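Local atomic coordinates of SIS domain protein (Listeria monocytogenes str. 4b F2365, PDB entry 3FXA), a protein that probably binds phosphorylated sugars and may isomerise them, as a tetrameric member of the SIS (sugar isomerase) family. Residues 48-53 / 97-102; 77-82 / 106-111; 23-28 / 141-146; 120-125 / 135-140. All blocks are in the same frame, centred on the assembly; numbering follows the deposited sequence.

Contact 1: 48-53 / 97-102; sequences IVVAGC and ILISKG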
loop_
_atom_site.group_PDB
_atom_site.type_symbol
_atom_site.label_atom_id
_atom_site.label_comp_id
_atom_site.label_asym_id
_atom_site.label_seq_id
_atom_site.Cartn_x
_atom_site.Cartn_y
_atom_site.Cartn_z
ATOM N N ILE A 48 -0.720 -12.463 12.075
ATOM C CA ILE A 48 -0.582 -13.196 10.827
ATOM C C ILE A 48 0.149 -12.297 9.824
ATOM O O ILE A 48 -0.319 -11.232 9.513
ATOM C CB ILE A 48 -1.954 -13.606 10.276
ATOM C CG1 ILE A 48 -2.746 -14.432 11.314
ATOM C CG2 ILE A 48 -1.785 -14.407 8.986
ATOM C CD1 ILE A 48 -4.208 -14.666 10.933
ATOM N N VAL A 49 1.275 -12.745 9.302
ATOM C CA VAL A 49 2.043 -11.953 8.322
ATOM C C VAL A 49 1.837 -12.678 6.993
ATOM O O VAL A 49 2.143 -13.855 6.896
ATOM C CB VAL A 49 3.532 -11.886 8.714
ATOM C CG1 VAL A 49 4.287 -11.026 7.739
ATOM C CG2 VAL A 49 3.678 -11.326 10.136
ATOM N N VAL A 50 1.298 -12.005 5.971
ATOM C CA VAL A 50 1.026 -12.666 4.674
ATOM C C VAL A 50 1.866 -12.015 3.580
ATOM O O VAL A 50 1.888 -10.790 3.486
ATOM C CB VAL A 50 -0.462 -12.662 4.288
ATOM C CG1 VAL A 50 -0.782 -13.728 3.183
ATOM C CG2 VAL A 50 -1.326 -12.923 5.514
ATOM N N ALA A 51 2.521 -12.837 2.750
ATOM C CA ALA A 51 3.337 -12.356 1.621
ATOM C C ALA A 51 2.945 -13.002 0.293
ATOM O O ALA A 51 2.651 -14.191 0.228
ATOM C CB ALA A 51 4.817 -12.645 1.887
ATOM N N GLY A 52 2.977 -12.214 -0.769
ATOM C CA GLY A 52 2.710 -12.684 -2.119
ATOM C C GLY A 52 3.141 -11.605 -3.096
ATOM O O GLY A 52 3.296 -10.428 -2.694
ATOM N N CYS A 53 3.357 -12.029 -4.341
ATOM C CA CYS A 53 3.731 -11.175 -5.475
ATOM C C CYS A 53 2.585 -11.122 -6.488
ATOM O O CYS A 53 1.956 -12.148 -6.775
ATOM C CB CYS A 53 4.946 -11.754 -6.183
ATOM S SG CYS A 53 6.437 -11.762 -5.227
ATOM N N ILE A 97 2.331 -16.622 6.231
ATOM C CA ILE A 97 1.598 -17.264 5.151
ATOM C C ILE A 97 2.216 -16.783 3.843
ATOM O O ILE A 97 2.201 -15.574 3.536
ATOM C CB ILE A 97 0.080 -16.970 5.177
ATOM C CG1 ILE A 97 -0.519 -17.332 6.545
ATOM C CG2 ILE A 97 -0.620 -17.705 4.007
ATOM C CD1 ILE A 97 -2.070 -17.200 6.642
ATOM N N LEU A 98 2.797 -17.722 3.093
ATOM C CA LEU A 98 3.373 -17.423 1.783
ATOM C C LEU A 98 2.424 -17.954 0.711
ATOM O O LEU A 98 2.087 -19.137 0.717
ATOM C CB LEU A 98 4.753 -18.039 1.643
ATOM C CG LEU A 98 5.795 -17.549 2.663
ATOM C CD1 LEU A 98 7.135 -18.222 2.389
ATOM C CD2 LEU A 98 5.974 -16.017 2.678
ATOM N N ILE A 99 2.002 -17.075 -0.204
ATOM C CA ILE A 99 1.053 -17.428 -1.289
ATOM C C ILE A 99 1.801 -17.384 -2.614
ATOM O O ILE A 99 2.261 -16.320 -3.056
ATOM C CB ILE A 99 -0.174 -16.500 -1.381
ATOM C CG1 ILE A 99 -0.905 -16.425 -0.041
ATOM C CG2 ILE A 99 -1.145 -16.996 -2.507
ATOM C CD1 ILE A 99 -2.051 -15.442 0.007
ATOM N N SER A 100 2.006 -18.560 -3.188
ATOM C CA SER A 100 2.701 -18.707 -4.460
ATOM C C SER A 100 2.145 -19.901 -5.204
ATOM O O SER A 100 2.330 -21.023 -4.742
ATOM C CB SER A 100 4.198 -18.898 -4.202
ATOM O OG SER A 100 4.821 -19.397 -5.363
ATOM N N LYS A 101 1.514 -19.674 -6.361
ATOM C CA LYS A 101 0.901 -20.770 -7.140
ATOM C C LYS A 101 1.897 -21.877 -7.423
ATOM O O LYS A 101 1.670 -22.996 -7.009
ATOM C CB LYS A 101 0.271 -20.266 -8.447
ATOM C CG LYS A 101 -0.518 -21.291 -9.256
ATOM C CD LYS A 101 -1.114 -20.566 -10.461
ATOM C CE LYS A 101 -1.884 -21.443 -11.423
ATOM N NZ LYS A 101 -1.085 -22.536 -12.006
ATOM N N GLY A 102 3.003 -21.564 -8.101
ATOM C CA GLY A 102 4.044 -22.551 -8.379
ATOM C C GLY A 102 4.892 -22.947 -7.170
ATOM O O GLY A 102 5.578 -23.965 -7.233
HETATM O O HOH W 1 3.736 -14.842 -4.810
#
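Strands 48-51 and 97-99 run parallel, their axes 4.9 Å apart and turned 18° against each other, with Val-50 opposite Ile-97 and Ala-51 opposite Leu-98. Three nearly straight hydrogen bonds hold them: Ile-97 N to Val-49 O, Ala-51 N to Ile-97 O at 2.9 Å, and Ile-99 N to Ala-51 O, each N-H meeting its oxygen almost along the C=O axis. Packing is tight on the face of Val-50 and Ile-97. There Val-50 CG1, anti to the backbone N (chi1 -162°), lies 3.9 Å from Ile-97 CB and 3.8 Å from Ile-99 CD1, so that it bridges two residues of the partner strand; the Val-50 and Ile-99 chains cross obliquely. Ile-48 and Ile-97 lie alongside each other, Ile-48 CG2 touching Ile-97 CD1 at 3.7 Å. The other face is thinner across this pair: Ala-51 CB meets the CD2 branch of Leu-98 at 3.7 Å. Beyond the third bond the ladder loosens as the strands give way to loops. Gly-52 still rests its CA near Ile-99 O, but a water then takes over, accepting from Cys-53 N and donating to Ile-99 O at 2.7 Å. Past it the chain leaves the buried pair and grows more exposed at Lys-101, salt-bridged to Glu-127, and Gly-102. The pair lies inside the parallel sheet of this alpha/beta SIS fold: helices 55-69 and 157-177 cover the face of Val-50, Ile-97 and Ile-99, helix 106-109 and Leu-111 cover Ala-51, and strands 74-76 and 121-126 flank the two strands.

Contact 2: 77-82 / 106-111; sequences LTPSDA and GELLNL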
loop_
_atom_site.group_PDB
_atom_site.type_symbol
_atom_site.label_atom_id
_atom_site.label_comp_id
_atom_site.label_asym_id
_atom_site.label_seq_id
_atom_site.Cartn_x
_atom_site.Cartn_y
_atom_site.Cartn_z
ATOM N N LEU A 77 3.134 -8.371 4.130
ATOM C CA LEU A 77 4.593 -8.247 4.024
ATOM C C LEU A 77 4.972 -8.126 2.548
ATOM O O LEU A 77 4.916 -9.113 1.816
ATOM C CB LEU A 77 5.262 -9.444 4.692
ATOM C CG LEU A 77 6.792 -9.531 4.676
ATOM C CD1 LEU A 77 7.432 -8.295 5.351
ATOM C CD2 LEU A 77 7.254 -10.766 5.354
ATOM N N THR A 78 5.359 -6.915 2.110
ATOM C CA THR A 78 5.738 -6.633 0.709
ATOM C C THR A 78 7.128 -7.248 0.460
ATOM O O THR A 78 8.083 -6.843 1.117
ATOM C CB THR A 78 5.765 -5.083 0.421
ATOM O OG1 THR A 78 4.502 -4.516 0.780
ATOM C CG2 THR A 78 6.063 -4.789 -1.026
ATOM N N PRO A 79 7.244 -8.264 -0.445
ATOM C CA PRO A 79 8.558 -8.918 -0.634
ATOM C C PRO A 79 9.751 -7.982 -1.003
ATOM O O PRO A 79 10.877 -8.234 -0.561
ATOM C CB PRO A 79 8.272 -9.981 -1.708
ATOM C CG PRO A 79 6.830 -10.277 -1.548
ATOM C CD PRO A 79 6.189 -8.971 -1.203
ATOM N N SER A 80 9.497 -6.932 -1.785
ATOM C CA SER A 80 10.565 -5.968 -2.166
ATOM C C SER A 80 10.977 -5.017 -1.008
ATOM O O SER A 80 12.003 -4.301 -1.126
ATOM C CB SER A 80 10.193 -5.204 -3.447
ATOM O OG SER A 80 8.966 -4.538 -3.361
ATOM N N ASP A 81 10.194 -4.979 0.077
ATOM C CA ASP A 81 10.549 -4.254 1.323
ATOM C C ASP A 81 11.083 -5.231 2.373
ATOM O O ASP A 81 11.968 -4.862 3.137
ATOM C CB ASP A 81 9.367 -3.470 1.900
ATOM C CG ASP A 81 8.864 -2.411 0.947
ATOM O OD1 ASP A 81 9.708 -1.843 0.223
ATOM O OD2 ASP A 81 7.631 -2.181 0.893
ATOM N N ALA A 82 10.499 -6.442 2.444
ATOM C CA ALA A 82 10.879 -7.525 3.389
ATOM C C ALA A 82 12.382 -7.799 3.555
ATOM O O ALA A 82 12.906 -7.768 4.672
ATOM C CB ALA A 82 10.150 -8.818 2.998
ATOM N N GLY A 106 10.980 -16.756 -6.212
ATOM C CA GLY A 106 12.237 -16.335 -5.549
ATOM C C GLY A 106 12.114 -15.275 -4.469
ATOM O O GLY A 106 12.744 -15.389 -3.417
ATOM N N GLU A 107 11.247 -14.291 -4.709
ATOM C CA GLU A 107 10.975 -13.203 -3.755
ATOM C C GLU A 107 10.460 -13.710 -2.401
ATOM O O GLU A 107 10.715 -13.097 -1.367
ATOM C CB GLU A 107 9.946 -12.197 -4.300
ATOM C CG GLU A 107 10.357 -11.389 -5.518
ATOM C CD GLU A 107 10.116 -12.063 -6.861
ATOM O OE1 GLU A 107 10.005 -13.312 -6.936
ATOM O OE2 GLU A 107 10.060 -11.317 -7.864
ATOM N N LEU A 108 9.693 -14.800 -2.423
ATOM C CA LEU A 108 9.148 -15.412 -1.211
ATOM C C LEU A 108 10.118 -16.396 -0.603
ATOM O O LEU A 108 10.197 -16.489 0.623
ATOM C CB LEU A 108 7.808 -16.113 -1.494
ATOM C CG LEU A 108 6.664 -15.275 -2.107
ATOM C CD1 LEU A 108 5.336 -16.040 -2.022
ATOM C CD2 LEU A 108 6.488 -13.967 -1.390
ATOM N N LEU A 109 10.858 -17.134 -1.438
ATOM C CA LEU A 109 11.829 -18.117 -0.933
ATOM C C LEU A 109 12.895 -17.427 -0.090
ATOM O O LEU A 109 13.341 -17.983 0.903
ATOM C CB LEU A 109 12.486 -18.918 -2.056
ATOM C CG LEU A 109 11.622 -19.773 -2.982
ATOM C CD1 LEU A 109 12.500 -20.649 -3.867
ATOM C CD2 LEU A 109 10.595 -20.637 -2.213
ATOM N N ASN A 110 13.275 -16.207 -0.498
ATOM C CA ASN A 110 14.204 -15.332 0.254
ATOM C C ASN A 110 13.757 -14.947 1.681
ATOM O O ASN A 110 14.588 -14.498 2.465
ATOM C CB ASN A 110 14.502 -14.040 -0.536
ATOM C CG ASN A 110 15.325 -14.277 -1.803
ATOM O OD1 ASN A 110 16.016 -15.281 -1.954
ATOM N ND2 ASN A 110 15.261 -13.320 -2.714
ATOM N N LEU A 111 12.462 -15.127 1.995
ATOM C CA LEU A 111 11.850 -14.861 3.295
ATOM C C LEU A 111 11.890 -16.057 4.243
ATOM O O LEU A 111 11.712 -15.884 5.450
ATOM C CB LEU A 111 10.361 -14.447 3.114
ATOM C CG LEU A 111 10.080 -13.395 2.028
ATOM C CD1 LEU A 111 8.573 -13.045 1.901
ATOM C CD2 LEU A 111 10.943 -12.143 2.215
HETATM O O HOH W 2 11.996 -10.757 -1.410
#
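Pro-79 and Leu-111 carry the first shell. The proline ring is set against helix 106-109 through two carbons: Pro-79 CB lies 3.8 Å from Glu-107 CB, and Pro-79 CG lies 3.7 Å from Leu-108 CD2, with ring and leucine chain side by side and pointing the same way. One turn further on, Ala-82 CB presses on Leu-111 CD2 at 3.5 Å, the closest carbon pair here. The other branch of that leucine, CD1, stands 4.3 Å from Leu-77 CD2, a looser touch. Leu-111 thus spreads its two methyls between Leu-77, ahead of the N-cap, and Ala-82 within the helix; CG beside the backbone N (chi1 -47°) and an extended chi2 put them there. Glu-107 offers its CB alone, for the chain bends at chi2 (85°) and carries the carboxylate away from Pro-79. In the second shell, Thr-78 occupies the N-cap position of helix 79-86, its carbonyl O accepting from both Asp-81 N and Ala-82 N and closing the first turn, from which Pro-79 and Ala-82 both point toward 106-111. Leu-108 and Leu-111 in turn lean on Ala-51 of strand 48-51. The outer side of helix 79-86 meets the second subunit, where Ser-80 OG bonds to its own counterpart and Asp-81 OD1 accepts from Gly-54 N of that subunit. No direct hydrogen bond crosses the contact; a water donates to Pro-79 O at 2.9 Å and to Glu-107 O at 2.7 Å, so the fit rests on shape and apolar burial, with the polar link made through solvent.

Contact 3: 23-28 / 141-146; sequences SRLPEV and FPVSVS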
loop_
_atom_site.group_PDB
_atom_site.type_symbol
_atom_site.label_atom_id
_atom_site.label_comp_id
_atom_site.label_asym_id
_atom_site.label_seq_id
_atom_site.Cartn_x
_atom_site.Cartn_y
_atom_site.Cartn_z
ATOM N N SER A 23 -16.274 -24.362 -6.534
ATOM C CA SER A 23 -17.055 -25.560 -6.204
ATOM C C SER A 23 -16.176 -26.802 -6.003
ATOM O O SER A 23 -16.521 -27.651 -5.181
ATOM C CB SER A 23 -18.192 -25.827 -7.203
ATOM O OG SER A 23 -17.715 -26.130 -8.487
ATOM N N ARG A 24 -15.030 -26.892 -6.701
ATOM C CA ARG A 24 -14.090 -28.021 -6.553
ATOM C C ARG A 24 -13.109 -27.910 -5.371
ATOM O O ARG A 24 -12.242 -28.789 -5.186
ATOM C CB ARG A 24 -13.297 -28.232 -7.847
ATOM C CG ARG A 24 -14.112 -28.805 -8.990
ATOM C CD ARG A 24 -13.238 -29.267 -10.160
ATOM N NE ARG A 24 -12.315 -30.358 -9.796
ATOM C CZ ARG A 24 -10.974 -30.292 -9.676
ATOM N NH1 ARG A 24 -10.270 -29.178 -9.915
ATOM N NH2 ARG A 24 -10.305 -31.395 -9.328
ATOM N N LEU A 25 -13.237 -26.873 -4.534
ATOM C CA LEU A 25 -12.297 -26.708 -3.421
ATOM C C LEU A 25 -12.122 -27.923 -2.496
ATOM O O LEU A 25 -10.999 -28.219 -2.128
ATOM C CB LEU A 25 -12.521 -25.381 -2.657
ATOM C CG LEU A 25 -12.003 -24.140 -3.395
ATOM C CD1 LEU A 25 -12.453 -22.874 -2.676
ATOM C CD2 LEU A 25 -10.466 -24.171 -3.471
ATOM N N PRO A 26 -13.206 -28.669 -2.172
ATOM C CA PRO A 26 -13.024 -29.873 -1.363
ATOM C C PRO A 26 -12.063 -30.954 -1.946
ATOM O O PRO A 26 -11.386 -31.636 -1.171
ATOM C CB PRO A 26 -14.448 -30.427 -1.251
ATOM C CG PRO A 26 -15.317 -29.246 -1.388
ATOM C CD PRO A 26 -14.638 -28.400 -2.414
ATOM N N GLU A 27 -11.978 -31.057 -3.275
ATOM C CA GLU A 27 -11.114 -32.027 -3.967
ATOM C C GLU A 27 -9.631 -31.638 -4.033
ATOM O O GLU A 27 -8.763 -32.523 -4.038
ATOM C CB GLU A 27 -11.608 -32.263 -5.399
ATOM C CG GLU A 27 -13.050 -32.724 -5.547
ATOM C CD GLU A 27 -13.497 -32.780 -7.016
ATOM O OE1 GLU A 27 -12.635 -32.899 -7.923
ATOM O OE2 GLU A 27 -14.719 -32.699 -7.258
ATOM N N VAL A 28 -9.357 -30.324 -4.057
ATOM C CA VAL A 28 -8.007 -29.775 -4.252
ATOM C C VAL A 28 -7.332 -29.263 -2.963
ATOM O O VAL A 28 -6.128 -28.992 -2.969
ATOM C CB VAL A 28 -8.039 -28.671 -5.333
ATOM C CG1 VAL A 28 -8.749 -29.201 -6.630
ATOM C CG2 VAL A 28 -8.721 -27.416 -4.796
ATOM N N PHE A 141 -0.547 -26.031 2.658
ATOM C CA PHE A 141 -1.959 -25.736 2.425
ATOM C C PHE A 141 -2.178 -25.812 0.909
ATOM O O PHE A 141 -2.068 -24.793 0.206
ATOM C CB PHE A 141 -2.308 -24.371 3.019
ATOM C CG PHE A 141 -3.802 -24.074 3.088
ATOM C CD1 PHE A 141 -4.547 -23.748 1.932
ATOM C CD2 PHE A 141 -4.453 -24.028 4.319
ATOM C CE1 PHE A 141 -5.923 -23.442 2.002
ATOM C CE2 PHE A 141 -5.839 -23.723 4.412
ATOM C CZ PHE A 141 -6.579 -23.421 3.257
ATOM N N PRO A 142 -2.478 -27.020 0.393
ATOM C CA PRO A 142 -2.697 -27.161 -1.049
ATOM C C PRO A 142 -3.963 -26.468 -1.552
ATOM O O PRO A 142 -4.995 -26.501 -0.894
ATOM C CB PRO A 142 -2.824 -28.679 -1.252
ATOM C CG PRO A 142 -3.179 -29.202 0.104
ATOM C CD PRO A 142 -2.491 -28.336 1.070
ATOM N N VAL A 143 -3.853 -25.826 -2.703
ATOM C CA VAL A 143 -4.980 -25.181 -3.398
ATOM C C VAL A 143 -4.585 -25.168 -4.873
ATOM O O VAL A 143 -3.429 -24.850 -5.194
ATOM C CB VAL A 143 -5.268 -23.745 -2.891
ATOM C CG1 VAL A 143 -3.985 -22.935 -2.765
ATOM C CG2 VAL A 143 -6.359 -22.999 -3.794
ATOM N N SER A 144 -5.499 -25.549 -5.762
ATOM C CA SER A 144 -5.201 -25.589 -7.186
ATOM C C SER A 144 -6.485 -25.490 -7.983
ATOM O O SER A 144 -7.572 -25.631 -7.414
ATOM C CB SER A 144 -4.412 -26.868 -7.554
ATOM O OG SER A 144 -5.217 -28.042 -7.454
ATOM N N VAL A 145 -6.322 -25.199 -9.270
ATOM C CA VAL A 145 -7.413 -25.100 -10.249
ATOM C C VAL A 145 -6.995 -25.869 -11.503
ATOM O O VAL A 145 -5.809 -25.873 -11.873
ATOM C CB VAL A 145 -7.755 -23.634 -10.560
ATOM C CG1 VAL A 145 -8.189 -22.918 -9.269
ATOM C CG2 VAL A 145 -6.575 -22.893 -11.184
ATOM N N SER A 146 -7.966 -26.543 -12.116
ATOM C CA SER A 146 -7.750 -27.366 -13.313
ATOM C C SER A 146 -7.989 -26.639 -14.642
ATOM O O SER A 146 -7.554 -27.129 -15.688
ATOM C CB SER A 146 -8.677 -28.583 -13.253
ATOM O OG SER A 146 -10.038 -28.186 -13.182
HETATM O O HOH W 3 -10.554 -26.556 -10.534
HETATM O O HOH W 4 -4.549 -29.416 -5.137
#
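The short helix 25-28 stands over the chain leaving strand 139-142, which stays extended through Val-145, and the two backbones come nearest at Val-28 and Val-143, CA to CA 5.6 Å. Val-28 carries the contact. Its CG2, in the crowded position between the backbone N and the carbonyl carbon, sits 3.4 Å from Ser-144 O, while its CB lies 3.6 Å from Ser-144 OG; the valine packs against both the carbonyl and the hydroxyl of this serine. Ser-144 N, buried by the contact, has no partner in the model. A water links the same two residues by a polar route, donating to Val-28 O at 2.7 Å and hydrogen-bonded to Ser-144 OG at 2.8 Å. Leu-25 CD2 reaches Val-143 CG2 only loosely. In the alpha/beta fold this is where the edge strand of the parallel sheet, as counted within the chain, runs out and the N-terminal helical part lies across its continuation; Phe-141, one step before Pro-142, stacks on Phe-167 of helix 157-177. At the far end, Arg-24 bends at chi3 (62°) and grips Glu-27 side-on, NE and NH2 both bonding to Glu-27 OE1, Arg-24 NH2 at 3.1 Å in a salt bridge. Both nitrogens meet OE1 from above the carboxylate plane. Arg-24 NH1 gives an in-plane hydrogen bond to a water 2.7 Å away, which also accepts from Ser-146 N at 3.0 Å. Leu-25 and Pro-26 pack on Trp-15 of the third subunit.

Contact 4: 120-125 / 135-140; sequences STLIGV and KEADIF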
loop_
_atom_site.group_PDB
_atom_site.type_symbol
_atom_site.label_atom_id
_atom_site.label_comp_id
_atom_site.label_asym_id
_atom_site.label_seq_id
_atom_site.Cartn_x
_atom_site.Cartn_y
_atom_site.Cartn_z
ATOM N N SER A 120 8.919 -18.630 13.635
ATOM C CA SER A 120 7.501 -18.445 13.320
ATOM C C SER A 120 6.933 -19.703 12.677
ATOM O O SER A 120 7.689 -20.590 12.221
ATOM C CB SER A 120 7.290 -17.280 12.328
ATOM O OG SER A 120 7.926 -16.064 12.736
ATOM N N THR A 121 5.604 -19.758 12.628
ATOM C CA THR A 121 4.881 -20.831 11.946
ATOM C C THR A 121 4.740 -20.483 10.465
ATOM O O THR A 121 4.266 -19.412 10.153
ATOM C CB THR A 121 3.477 -21.068 12.551
ATOM O OG1 THR A 121 3.591 -21.502 13.913
ATOM C CG2 THR A 121 2.760 -22.172 11.764
ATOM N N LEU A 122 5.168 -21.369 9.567
ATOM C CA LEU A 122 5.047 -21.156 8.118
ATOM C C LEU A 122 3.867 -21.959 7.524
ATOM O O LEU A 122 3.807 -23.182 7.681
ATOM C CB LEU A 122 6.347 -21.540 7.405
ATOM C CG LEU A 122 6.387 -21.380 5.881
ATOM C CD1 LEU A 122 5.956 -19.945 5.482
ATOM C CD2 LEU A 122 7.733 -21.754 5.311
ATOM N N ILE A 123 2.942 -21.261 6.856
ATOM C CA ILE A 123 1.833 -21.893 6.111
ATOM C C ILE A 123 2.183 -21.616 4.652
ATOM O O ILE A 123 2.366 -20.463 4.290
ATOM C CB ILE A 123 0.450 -21.314 6.468
ATOM C CG1 ILE A 123 0.118 -21.582 7.939
ATOM C CG2 ILE A 123 -0.650 -21.937 5.582
ATOM C CD1 ILE A 123 -1.246 -21.146 8.396
ATOM N N GLY A 124 2.357 -22.664 3.842
ATOM C CA GLY A 124 2.699 -22.501 2.432
ATOM C C GLY A 124 1.483 -22.772 1.568
ATOM O O GLY A 124 1.018 -23.919 1.517
ATOM N N VAL A 125 0.997 -21.739 0.883
ATOM C CA VAL A 125 -0.215 -21.820 0.049
ATOM C C VAL A 125 0.207 -21.928 -1.419
ATOM O O VAL A 125 0.560 -20.933 -2.053
ATOM C CB VAL A 125 -1.142 -20.615 0.281
ATOM C CG1 VAL A 125 -2.392 -20.755 -0.568
ATOM C CG2 VAL A 125 -1.485 -20.468 1.768
ATOM N N LYS A 135 7.418 -27.761 0.858
ATOM C CA LYS A 135 8.342 -28.601 1.644
ATOM C C LYS A 135 8.849 -27.951 2.937
ATOM O O LYS A 135 9.044 -28.639 3.951
ATOM C CB LYS A 135 9.523 -29.065 0.794
ATOM C CG LYS A 135 9.187 -30.112 -0.269
ATOM C CD LYS A 135 10.489 -30.530 -0.955
ATOM C CE LYS A 135 10.308 -31.637 -1.960
ATOM N NZ LYS A 135 11.635 -32.134 -2.437
ATOM N N GLU A 136 9.057 -26.636 2.902
ATOM C CA GLU A 136 9.531 -25.883 4.066
ATOM C C GLU A 136 8.420 -25.521 5.053
ATOM O O GLU A 136 8.701 -25.239 6.215
ATOM C CB GLU A 136 10.268 -24.604 3.616
ATOM C CG GLU A 136 11.568 -24.869 2.814
ATOM C CD GLU A 136 12.669 -25.544 3.622
ATOM O OE1 GLU A 136 12.714 -25.395 4.858
ATOM O OE2 GLU A 136 13.499 -26.240 3.006
ATOM N N ALA A 137 7.159 -25.577 4.627
ATOM C CA ALA A 137 6.064 -25.141 5.479
ATOM C C ALA A 137 5.828 -26.053 6.663
ATOM O O ALA A 137 6.028 -27.258 6.567
ATOM C CB ALA A 137 4.768 -25.025 4.670
ATOM N N ASP A 138 5.370 -25.462 7.762
ATOM C CA ASP A 138 4.887 -26.225 8.926
ATOM C C ASP A 138 3.488 -26.767 8.599
ATOM O O ASP A 138 3.114 -27.839 9.077
ATOM C CB ASP A 138 4.860 -25.350 10.163
ATOM C CG ASP A 138 6.234 -24.869 10.541
ATOM O OD1 ASP A 138 7.144 -25.728 10.678
ATOM O OD2 ASP A 138 6.428 -23.650 10.673
ATOM N N ILE A 139 2.722 -25.986 7.839
ATOM C CA ILE A 139 1.433 -26.428 7.285
ATOM C C ILE A 139 1.484 -26.168 5.777
ATOM O O ILE A 139 1.480 -24.999 5.346
ATOM C CB ILE A 139 0.215 -25.698 7.890
ATOM C CG1 ILE A 139 0.125 -25.908 9.399
ATOM C CG2 ILE A 139 -1.083 -26.196 7.263
ATOM C CD1 ILE A 139 -0.844 -24.956 10.078
ATOM N N PHE A 140 1.581 -27.231 4.982
ATOM C CA PHE A 140 1.435 -27.156 3.521
ATOM C C PHE A 140 -0.098 -27.107 3.312
ATOM O O PHE A 140 -0.830 -28.006 3.781
ATOM C CB PHE A 140 2.076 -28.369 2.819
ATOM C CG PHE A 140 1.646 -28.574 1.388
ATOM C CD1 PHE A 140 1.591 -27.530 0.474
ATOM C CD2 PHE A 140 1.320 -29.869 0.941
ATOM C CE1 PHE A 140 1.206 -27.748 -0.857
ATOM C CE2 PHE A 140 0.953 -30.100 -0.385
ATOM C CZ PHE A 140 0.882 -29.043 -1.279
HETATM O O HOH W 5 8.841 -22.683 10.046
#
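Leu-122 O is held by two backbone donors: Asp-138 N at 2.8 Å, bent (130°) and in the carbonyl plane on a lone pair, and Ile-139 N at 3.0 Å, straighter and nearly along the C=O axis. The same residue is gripped from its other end, since Leu-122 N gives an almost linear bond (173°) to Asp-138 OD2 at 2.8 Å, on the anti lone pair. With CG beside its own backbone N (chi1 -63°), the aspartate folds back so that its side chain and main chain together hold both the N-H and the C=O of Leu-122. A water lies 2.7 Å from Asp-138 OD2 and 3.2 Å from Ser-120 O. Gly-124 N bonds to Ile-139 O at 2.9 Å, completing with the Ile-139 N bond the parallel bridge of Ile-123 and Ile-139; Gly-124 pairs with Phe-140 next. The two isoleucines lie alongside each other, Ile-123 CG1 to Ile-139 CD1 4.1 Å. On the face away from the isoleucines, Ala-137 CB lies 3.5 Å from Gly-124 N, and Leu-122 CG and CD2 pack against Ala-137 CA. This is the return of a beta-alpha-beta unit: helix 132-136 ends, and Asp-138 leads into strand 139-142 beside strand 121-126. Helix 31-43 covers the face of the isoleucines, helix 112-118 touches Leu-122 on the other, and strand 95-99 flanks strand 121-126.

How the contacts relate
Contacts 1, 3 and 4 all reach one parallel sheet, ordered 74-76, 48-51, 95-99, 121-126, 139-142. Contact 1 pairs its second and third strands and contact 4 its last two; their centres are 10 Å apart, and Leu-98 O and Val-125 N join them in a probable hydrogen bond. Contact 3 continues strand 139-142, with its centre about 18 Å from that of contact 4. Contact 2, about 9 Å from contact 1, packs helices 79-86 and 106-109 at the side that meets the second subunit. Along the chain contacts 1 and 2 interleave, contact 4 follows both, and contact 3 encloses all, tying the N-terminal part to the sheet.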